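Local coordinates for tyrosine specific protein phosphatase, putative (Trypanosoma brucei, PDB 3M4U) that dephosphorylates the nucleolar protein NOPP44/46, probably as a protein tyrosine phosphatase, and serves as a life-cycle switch in the parasite, at residues A[52-57]-A[268-273]; A[121-126]-A[193-198]. All blocks are in the same frame, centred on the assembly; numbering follows the deposited sequence.

From the N terminus, the chain leaves helix 40-44 and enters the loop holding 52-57, whose partner, 268-273, comes only after 210 intervening residues. Interaction 1 thus closes the larger loop. Interaction 2 is nested within it: 121-126, just past strand 117-120, meets 193-198, at the end of strand 187-194, closing a loop of 66 residues that contains strands but no helix. The two centres lie 20 Å apart and the contacts do not touch. Each reaches the CX5R phosphate-binding loop of the family, interaction 1 through Arg270 to Ala231 and Gly232, interaction 2 through Glu126 to Arg235.

Interaction 1 (A[52-57]-A[268-273]); sequences LDILAN and QKRFGM
Asn57, in the loop that follows helix 40-44, lies beside Arg270, where helix 258-269 gives way to a type II turn, and their CA atoms are 5.7 Å apart. Asn57 has CG beside its backbone N (chi1 -61°), which carries the amide to the helix end. There OD1 takes the Phe271 N-H at 2.9 Å in an almost straight hydrogen bond (174°). The donor sits 32° out of the carbonyl plane. Alongside, Asn57 CB rests against Lys269 O at 3.7 Å. Asparagine suits the place: it is short, and its carbonyl can receive an N-H from backbone that is no longer helical. Gly272, third in the turn, has positive phi, and a side chain there would press on the Phe271 carbonyl.

The Arg270 side chain runs toward Ala56 and Ile54. With CG anti to the backbone N and the chain extended to NE, its guanidinium is met at the edge by the methyl of Ala56 (CB to NH1 3.8 Å), while Ile54 CG2 approaches NH2 obliquely at 3.9 Å. Beyond, NE and NH2 bond to the carbonyls of Gly232 and Ala231 in the phosphate-binding loop, and NH1 weakly to Asn80 OD1. A buried cation bordered by aliphatic groups thus probably helps to hold those carbonyls in place, while the neutral Asn57 amide gives Phe271 N-H an acceptor beside the turn's own Met273 N to Arg270 O bond.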
ATOM      1  N   LEU A  52      -0.758  -2.904 -17.774  1.00 47.10           N
ATOM      2  CA  LEU A  52      -1.935  -3.030 -18.634  1.00 47.47           C
ATOM      3  C   LEU A  52      -3.169  -3.520 -17.878  1.00 47.42           C
ATOM      4  O   LEU A  52      -4.252  -2.943 -17.989  1.00 50.01           O
ATOM      5  CB  LEU A  52      -1.648  -4.014 -19.768  1.00 50.55           C
ATOM      6  CG  LEU A  52      -0.826  -3.485 -20.935  1.00 56.42           C
ATOM      7  CD1 LEU A  52      -0.758  -4.523 -22.048  1.00 51.92           C
ATOM      8  CD2 LEU A  52      -1.453  -2.191 -21.441  1.00 62.11           C
ATOM      9  N   ASP A  53      -2.984  -4.592 -17.115  1.00 45.47           N
ATOM     10  CA  ASP A  53      -4.068  -5.278 -16.414  1.00 44.16           C
ATOM     11  C   ASP A  53      -4.412  -4.707 -15.033  1.00 45.50           C
ATOM     12  O   ASP A  53      -5.420  -5.096 -14.448  1.00 50.50           O
ATOM     13  CB  ASP A  53      -3.727  -6.769 -16.267  1.00 47.58           C
ATOM     14  CG  ASP A  53      -2.338  -6.998 -15.636  1.00 59.45           C
ATOM     15  OD1 ASP A  53      -1.508  -6.058 -15.703  1.00 51.92           O
ATOM     16  OD2 ASP A  53      -2.075  -8.103 -15.078  1.00 50.47           O
ATOM     17  N   ILE A  54      -3.592  -3.813 -14.493  1.00 41.21           N
ATOM     18  CA  ILE A  54      -3.883  -3.293 -13.158  1.00 40.69           C
ATOM     19  C   ILE A  54      -4.608  -1.961 -13.207  1.00 33.57           C
ATOM     20  O   ILE A  54      -4.017  -0.926 -13.512  1.00 36.30           O
ATOM     21  CB  ILE A  54      -2.638  -3.215 -12.239  1.00 41.35           C
ATOM     22  CG1 ILE A  54      -2.268  -4.607 -11.717  1.00 43.95           C
ATOM     23  CG2 ILE A  54      -2.921  -2.330 -11.029  1.00 39.27           C
ATOM     24  CD1 ILE A  54      -1.535  -5.471 -12.716  1.00 47.46           C
ATOM     25  N   LEU A  55      -5.894  -1.996 -12.886  1.00 31.27           N
ATOM     26  CA  LEU A  55      -6.771  -0.849 -13.081  1.00 37.09           C
ATOM     27  C   LEU A  55      -7.501  -0.486 -11.802  1.00 36.34           C
ATOM     28  O   LEU A  55      -7.766  -1.345 -10.981  1.00 38.61           O
ATOM     29  CB  LEU A  55      -7.772  -1.149 -14.200  1.00 39.40           C
ATOM     30  CG  LEU A  55      -7.076  -1.504 -15.520  1.00 38.13           C
ATOM     31  CD1 LEU A  55      -7.982  -2.297 -16.448  1.00 41.38           C
ATOM     32  CD2 LEU A  55      -6.549  -0.248 -16.192  1.00 37.77           C
ATOM     33  N   ALA A  56      -7.819   0.794 -11.635  1.00 35.81           N
ATOM     34  CA  ALA A  56      -8.485   1.267 -10.422  1.00 33.21           C
ATOM     35  C   ALA A  56     -10.011   1.214 -10.540  1.00 37.44           C
ATOM     36  O   ALA A  56     -10.579   1.715 -11.503  1.00 39.36           O
ATOM     37  CB  ALA A  56      -8.018   2.698 -10.080  1.00 32.14           C
ATOM     38  N   ASN A  57     -10.669   0.609  -9.557  1.00 38.61           N
ATOM     39  CA  ASN A  57     -12.122   0.528  -9.559  1.00 39.25           C
ATOM     40  C   ASN A  57     -12.725   1.929  -9.569  1.00 40.46           C
ATOM     41  O   ASN A  57     -12.259   2.823  -8.857  1.00 41.21           O
ATOM     42  CB  ASN A  57     -12.638  -0.266  -8.353  1.00 38.75           C
ATOM     43  CG  ASN A  57     -12.148  -1.706  -8.340  1.00 42.88           C
ATOM     44  OD1 ASN A  57     -10.957  -1.976  -8.542  1.00 41.42           O
ATOM     45  ND2 ASN A  57     -13.063  -2.642  -8.070  1.00 43.62           N
ATOM     46  N   GLN A 268     -12.917  -5.939  -2.855  1.00 41.86           N
ATOM     47  CA  GLN A 268     -14.110  -5.278  -3.366  1.00 46.19           C
ATOM     48  C   GLN A 268     -13.823  -3.808  -3.713  1.00 46.83           C
ATOM     49  O   GLN A 268     -14.429  -3.242  -4.631  1.00 47.01           O
ATOM     50  CB  GLN A 268     -15.231  -5.364  -2.323  1.00 43.23           C
ATOM     51  CG  GLN A 268     -16.625  -5.143  -2.883  1.00 54.86           C
ATOM     52  CD  GLN A 268     -17.075  -3.695  -2.803  1.00 61.21           C
ATOM     53  OE1 GLN A 268     -16.606  -2.934  -1.956  1.00 61.21           O
ATOM     54  NE2 GLN A 268     -18.002  -3.309  -3.684  1.00 62.18           N
ATOM     55  N   LYS A 269     -12.899  -3.198  -2.977  1.00 39.48           N
ATOM     56  CA  LYS A 269     -12.610  -1.778  -3.148  1.00 45.13           C
ATOM     57  C   LYS A 269     -11.541  -1.501  -4.208  1.00 43.77           C
ATOM     58  O   LYS A 269     -11.515  -0.431  -4.826  1.00 40.26           O
ATOM     59  CB  LYS A 269     -12.200  -1.167  -1.814  1.00 37.53           C
ATOM     60  CG  LYS A 269     -13.233  -1.329  -0.732  1.00 37.76           C
ATOM     61  CD  LYS A 269     -12.735  -0.713   0.553  1.00 37.49           C
ATOM     62  CE  LYS A 269     -13.752  -0.851   1.668  1.00 37.76           C
ATOM     63  NZ  LYS A 269     -14.894   0.088   1.477  1.00 41.22           N
ATOM     64  N   ARG A 270     -10.660  -2.471  -4.406  1.00 40.82           N
ATOM     65  CA  ARG A 270      -9.591  -2.354  -5.378  1.00 39.65           C
ATOM     66  C   ARG A 270      -9.230  -3.764  -5.840  1.00 39.73           C
ATOM     67  O   ARG A 270      -8.608  -4.533  -5.103  1.00 39.51           O
ATOM     68  CB  ARG A 270      -8.375  -1.608  -4.785  1.00 32.27           C
ATOM     69  CG  ARG A 270      -7.214  -1.421  -5.768  1.00 34.77           C
ATOM     70  CD  ARG A 270      -6.108  -0.468  -5.251  1.00 35.47           C
ATOM     71  NE  ARG A 270      -4.890  -0.563  -6.070  1.00 31.72           N
ATOM     72  CZ  ARG A 270      -4.701   0.054  -7.239  1.00 36.69           C
ATOM     73  NH1 ARG A 270      -5.651   0.842  -7.753  1.00 37.50           N
ATOM     74  NH2 ARG A 270      -3.560  -0.114  -7.901  1.00 31.66           N
ATOM     75  N   PHE A 271      -9.645  -4.102  -7.058  1.00 36.65           N
ATOM     76  CA  PHE A 271      -9.423  -5.436  -7.609  1.00 41.45           C
ATOM     77  C   PHE A 271      -7.983  -5.930  -7.445  1.00 41.03           C
ATOM     78  O   PHE A 271      -7.050  -5.312  -7.961  1.00 38.49           O
ATOM     79  CB  PHE A 271      -9.820  -5.486  -9.100  1.00 40.13           C
ATOM     80  CG  PHE A 271      -9.747  -6.873  -9.697  1.00 42.51           C
ATOM     81  CD1 PHE A 271     -10.804  -7.756  -9.561  1.00 44.11           C
ATOM     82  CD2 PHE A 271      -8.615  -7.297 -10.373  1.00 40.15           C
ATOM     83  CE1 PHE A 271     -10.738  -9.035 -10.103  1.00 48.62           C
ATOM     84  CE2 PHE A 271      -8.542  -8.574 -10.912  1.00 41.60           C
ATOM     85  CZ  PHE A 271      -9.602  -9.444 -10.773  1.00 44.42           C
ATOM     86  N   GLY A 272      -7.814  -7.050  -6.742  1.00 38.23           N
ATOM     87  CA  GLY A 272      -6.521  -7.714  -6.654  1.00 34.53           C
ATOM     88  C   GLY A 272      -5.799  -7.594  -5.316  1.00 34.04           C
ATOM     89  O   GLY A 272      -4.799  -8.270  -5.073  1.00 30.72           O
ATOM     90  N   MET A 273      -6.287  -6.717  -4.449  1.00 33.14           N
ATOM     91  CA  MET A 273      -5.652  -6.528  -3.147  1.00 36.95           C
ATOM     92  C   MET A 273      -5.266  -7.865  -2.518  1.00 36.85           C
ATOM     93  O   MET A 273      -6.129  -8.707  -2.270  1.00 36.49           O
ATOM     94  CB  MET A 273      -6.558  -5.720  -2.222  1.00 36.51           C
ATOM     95  CG  MET A 273      -6.758  -4.289  -2.700  1.00 32.84           C
ATOM     96  SD  MET A 273      -5.263  -3.276  -2.520  1.00 40.25           S
ATOM     97  CE  MET A 273      -5.512  -2.620  -0.854  1.00 26.87           C
TER

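Interaction 2 (A[121-126]-A[193-198]); sequences LTKLRE and QYVGWP
Thr122 O receives the NE2 N-H of Gln193 at 2.9 Å, the hydrogen bond that joins the two segments directly. The Gln193 chain is extended, CG anti to the backbone N (chi1 -172°), and the acceptor lies close to its amide plane; the length of glutamine brings the amide from the strand end to the Thr122 carbonyl. Next to it the aliphatic part of Lys123 crosses Val195 at about a right angle, CG 3.7 Å from Val195 CB. Leu121 and Trp197 run side by side, with Leu121 CD2 4.0 Å from Trp197 CE3. The Glu126 carboxylate lies against Pro198, OE1 3.6 Å from its CA, and a water taking the Lys123 N-H lies within reach of both Glu126 OE1 and Trp197 O.

Second-shell partners position these groups. Gln193 OE1 is bound by Arg175, and Glu126 OE1 accepts the Asp199 N-H and pairs with Arg235 of the phosphate-binding signature. Trp197, Pro198 and Asp199 form the WPD motif, whose loop closes over the active site in this family. Gly196 suits its place because a CB there would run into Tyr194 CE1.

The contact lies at the ends of the parallel strands 117-120 and 187-194, where Tyr194 still bonds through its backbone to Met120. On it pack helix 206-217, through Leu212 on Leu121 and Phe209 nearly perpendicular to Trp197, and helix 234-250, through Leu239 on Leu121 and Thr238 on Trp197.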
ATOM      1  N   LEU A 121       6.257   0.246  -0.604  1.00 25.29           N
ATOM      2  CA  LEU A 121       6.634  -1.127  -0.258  1.00 28.70           C
ATOM      3  C   LEU A 121       7.503  -1.770  -1.316  1.00 27.10           C
ATOM      4  O   LEU A 121       7.661  -3.005  -1.371  1.00 23.98           O
ATOM      5  CB  LEU A 121       5.388  -1.977   0.003  1.00 26.32           C
ATOM      6  CG  LEU A 121       4.503  -1.340   1.068  1.00 28.48           C
ATOM      7  CD1 LEU A 121       3.157  -2.035   1.169  1.00 27.41           C
ATOM      8  CD2 LEU A 121       5.233  -1.335   2.415  1.00 31.94           C
ATOM      9  N   THR A 122       8.089  -0.926  -2.155  1.00 25.08           N
ATOM     10  CA  THR A 122       8.908  -1.448  -3.236  1.00 29.78           C
ATOM     11  C   THR A 122      10.219  -0.706  -3.432  1.00 31.06           C
ATOM     12  O   THR A 122      10.357   0.462  -3.045  1.00 33.29           O
ATOM     13  CB  THR A 122       8.136  -1.419  -4.579  1.00 30.15           C
ATOM     14  OG1 THR A 122       8.890  -2.119  -5.579  1.00 28.65           O
ATOM     15  CG2 THR A 122       7.876   0.038  -5.026  1.00 25.31           C
ATOM     16  N   LYS A 123      11.177  -1.403  -4.042  1.00 30.32           N
ATOM     17  CA  LYS A 123      12.362  -0.773  -4.597  1.00 33.39           C
ATOM     18  C   LYS A 123      12.044  -0.182  -5.971  1.00 35.27           C
ATOM     19  O   LYS A 123      11.047  -0.555  -6.595  1.00 34.06           O
ATOM     20  CB  LYS A 123      13.474  -1.806  -4.719  1.00 36.77           C
ATOM     21  CG  LYS A 123      13.779  -2.484  -3.391  1.00 40.45           C
ATOM     22  CD  LYS A 123      15.237  -2.878  -3.296  1.00 44.47           C
ATOM     23  CE  LYS A 123      15.529  -4.112  -4.120  1.00 46.07           C
ATOM     24  NZ  LYS A 123      16.859  -4.673  -3.774  1.00 45.37           N
ATOM     25  N   LEU A 124      12.887   0.738  -6.433  1.00 33.13           N
ATOM     26  CA  LEU A 124      12.777   1.282  -7.780  1.00 34.87           C
ATOM     27  C   LEU A 124      12.908   0.173  -8.825  1.00 37.68           C
ATOM     28  O   LEU A 124      12.144   0.151  -9.795  1.00 35.71           O
ATOM     29  CB  LEU A 124      13.820   2.375  -8.000  1.00 31.80           C
ATOM     30  CG  LEU A 124      13.624   3.633  -7.144  1.00 31.98           C
ATOM     31  CD1 LEU A 124      14.759   4.609  -7.395  1.00 36.62           C
ATOM     32  CD2 LEU A 124      12.254   4.312  -7.409  1.00 34.08           C
ATOM     33  N   ARG A 125      13.868  -0.735  -8.609  1.00 32.79           N
ATOM     34  CA  ARG A 125      14.051  -1.943  -9.417  1.00 36.80           C
ATOM     35  C   ARG A 125      14.524  -3.128  -8.562  1.00 39.65           C
ATOM     36  O   ARG A 125      15.417  -2.974  -7.712  1.00 41.57           O
ATOM     37  CB  ARG A 125      15.101  -1.738 -10.511  1.00 41.65           C
ATOM     38  CG  ARG A 125      15.311  -0.324 -10.969  1.00 46.89           C
ATOM     39  CD  ARG A 125      16.424  -0.238 -12.049  1.00 49.50           C
ATOM     40  NE  ARG A 125      16.133  -1.056 -13.226  1.00 52.34           N
ATOM     41  CZ  ARG A 125      15.679  -0.584 -14.391  1.00 48.08           C
ATOM     42  NH1 ARG A 125      15.466   0.715 -14.560  1.00 40.82           N
ATOM     43  NH2 ARG A 125      15.449  -1.421 -15.395  1.00 43.28           N
ATOM     44  N   GLU A 126      13.937  -4.303  -8.799  1.00 34.99           N
ATOM     45  CA  GLU A 126      14.373  -5.556  -8.176  1.00 38.64           C
ATOM     46  C   GLU A 126      15.137  -6.353  -9.198  1.00 42.29           C
ATOM     47  O   GLU A 126      14.592  -6.718 -10.255  1.00 42.80           O
ATOM     48  CB  GLU A 126      13.197  -6.406  -7.742  1.00 35.32           C
ATOM     49  CG  GLU A 126      12.316  -5.764  -6.729  1.00 44.09           C
ATOM     50  CD  GLU A 126      11.199  -6.688  -6.299  1.00 37.58           C
ATOM     51  OE1 GLU A 126      10.173  -6.169  -5.821  1.00 40.60           O
ATOM     52  OE2 GLU A 126      11.351  -7.923  -6.454  1.00 37.64           O
ATOM     53  N   GLN A 193       9.906   4.262   3.014  1.00 30.90           N
ATOM     54  CA  GLN A 193      10.126   3.214   2.030  1.00 27.63           C
ATOM     55  C   GLN A 193      10.744   1.987   2.656  1.00 35.01           C
ATOM     56  O   GLN A 193      11.783   2.070   3.345  1.00 34.09           O
ATOM     57  CB  GLN A 193      11.014   3.702   0.883  1.00 29.50           C
ATOM     58  CG  GLN A 193      11.131   2.720  -0.273  1.00 27.64           C
ATOM     59  CD  GLN A 193      12.334   2.997  -1.162  1.00 34.91           C
ATOM     60  OE1 GLN A 193      13.120   3.912  -0.890  1.00 33.17           O
ATOM     61  NE2 GLN A 193      12.488   2.205  -2.235  1.00 30.72           N
ATOM     62  N   TYR A 194      10.103   0.844   2.417  1.00 30.73           N
ATOM     63  CA  TYR A 194      10.616  -0.431   2.877  1.00 25.08           C
ATOM     64  C   TYR A 194      11.084  -1.219   1.678  1.00 33.27           C
ATOM     65  O   TYR A 194      10.301  -1.436   0.727  1.00 34.04           O
ATOM     66  CB  TYR A 194       9.529  -1.210   3.607  1.00 33.30           C
ATOM     67  CG  TYR A 194       9.940  -2.614   4.013  1.00 33.78           C
ATOM     68  CD1 TYR A 194      11.203  -2.870   4.547  1.00 32.73           C
ATOM     69  CD2 TYR A 194       9.055  -3.679   3.879  1.00 33.02           C
ATOM     70  CE1 TYR A 194      11.583  -4.153   4.908  1.00 34.07           C
ATOM     71  CE2 TYR A 194       9.413  -4.967   4.254  1.00 34.42           C
ATOM     72  CZ  TYR A 194      10.681  -5.204   4.773  1.00 34.84           C
ATOM     73  OH  TYR A 194      11.028  -6.493   5.140  1.00 30.94           O
ATOM     74  N   VAL A 195      12.351  -1.642   1.717  1.00 28.80           N
ATOM     75  CA  VAL A 195      12.979  -2.303   0.579  1.00 29.70           C
ATOM     76  C   VAL A 195      13.291  -3.796   0.802  1.00 32.72           C
ATOM     77  O   VAL A 195      13.958  -4.439  -0.023  1.00 28.86           O
ATOM     78  CB  VAL A 195      14.258  -1.548   0.121  1.00 33.77           C
ATOM     79  CG1 VAL A 195      13.932  -0.096  -0.188  1.00 35.33           C
ATOM     80  CG2 VAL A 195      15.360  -1.630   1.189  1.00 32.74           C
ATOM     81  N   GLY A 196      12.802  -4.348   1.905  1.00 31.70           N
ATOM     82  CA  GLY A 196      13.011  -5.757   2.192  1.00 28.85           C
ATOM     83  C   GLY A 196      11.772  -6.567   1.870  1.00 32.16           C
ATOM     84  O   GLY A 196      11.525  -7.609   2.479  1.00 27.59           O
ATOM     85  N   TRP A 197      10.990  -6.088   0.898  1.00 29.41           N
ATOM     86  CA  TRP A 197       9.747  -6.754   0.519  1.00 30.04           C
ATOM     87  C   TRP A 197       9.626  -6.911  -0.999  1.00 29.19           C
ATOM     88  O   TRP A 197       9.199  -5.989  -1.686  1.00 36.52           O
ATOM     89  CB  TRP A 197       8.551  -5.972   1.078  1.00 31.11           C
ATOM     90  CG  TRP A 197       7.273  -6.770   1.192  1.00 27.22           C
ATOM     91  CD1 TRP A 197       7.011  -7.987   0.636  1.00 27.18           C
ATOM     92  CD2 TRP A 197       6.086  -6.387   1.905  1.00 27.55           C
ATOM     93  NE1 TRP A 197       5.731  -8.384   0.951  1.00 29.06           N
ATOM     94  CE2 TRP A 197       5.146  -7.424   1.737  1.00 27.12           C
ATOM     95  CE3 TRP A 197       5.734  -5.274   2.676  1.00 28.97           C
ATOM     96  CZ2 TRP A 197       3.868  -7.377   2.302  1.00 31.35           C
ATOM     97  CZ3 TRP A 197       4.474  -5.229   3.242  1.00 30.28           C
ATOM     98  CH2 TRP A 197       3.550  -6.274   3.051  1.00 32.17           C
ATOM     99  N   PRO A 198       9.985  -8.093  -1.522  1.00 29.73           N
ATOM    100  CA  PRO A 198      10.008  -8.368  -2.964  1.00 33.56           C
ATOM    101  C   PRO A 198       8.607  -8.496  -3.529  1.00 34.02           C
ATOM    102  O   PRO A 198       7.715  -9.041  -2.876  1.00 32.24           O
ATOM    103  CB  PRO A 198      10.685  -9.738  -3.058  1.00 32.41           C
ATOM    104  CG  PRO A 198      11.106 -10.096  -1.670  1.00 33.51           C
ATOM    105  CD  PRO A 198      10.297  -9.290  -0.729  1.00 31.69           C
TER
HETATM  106  O   HOH W   1      11.077  -4.564  -3.989  1.00 32.48           O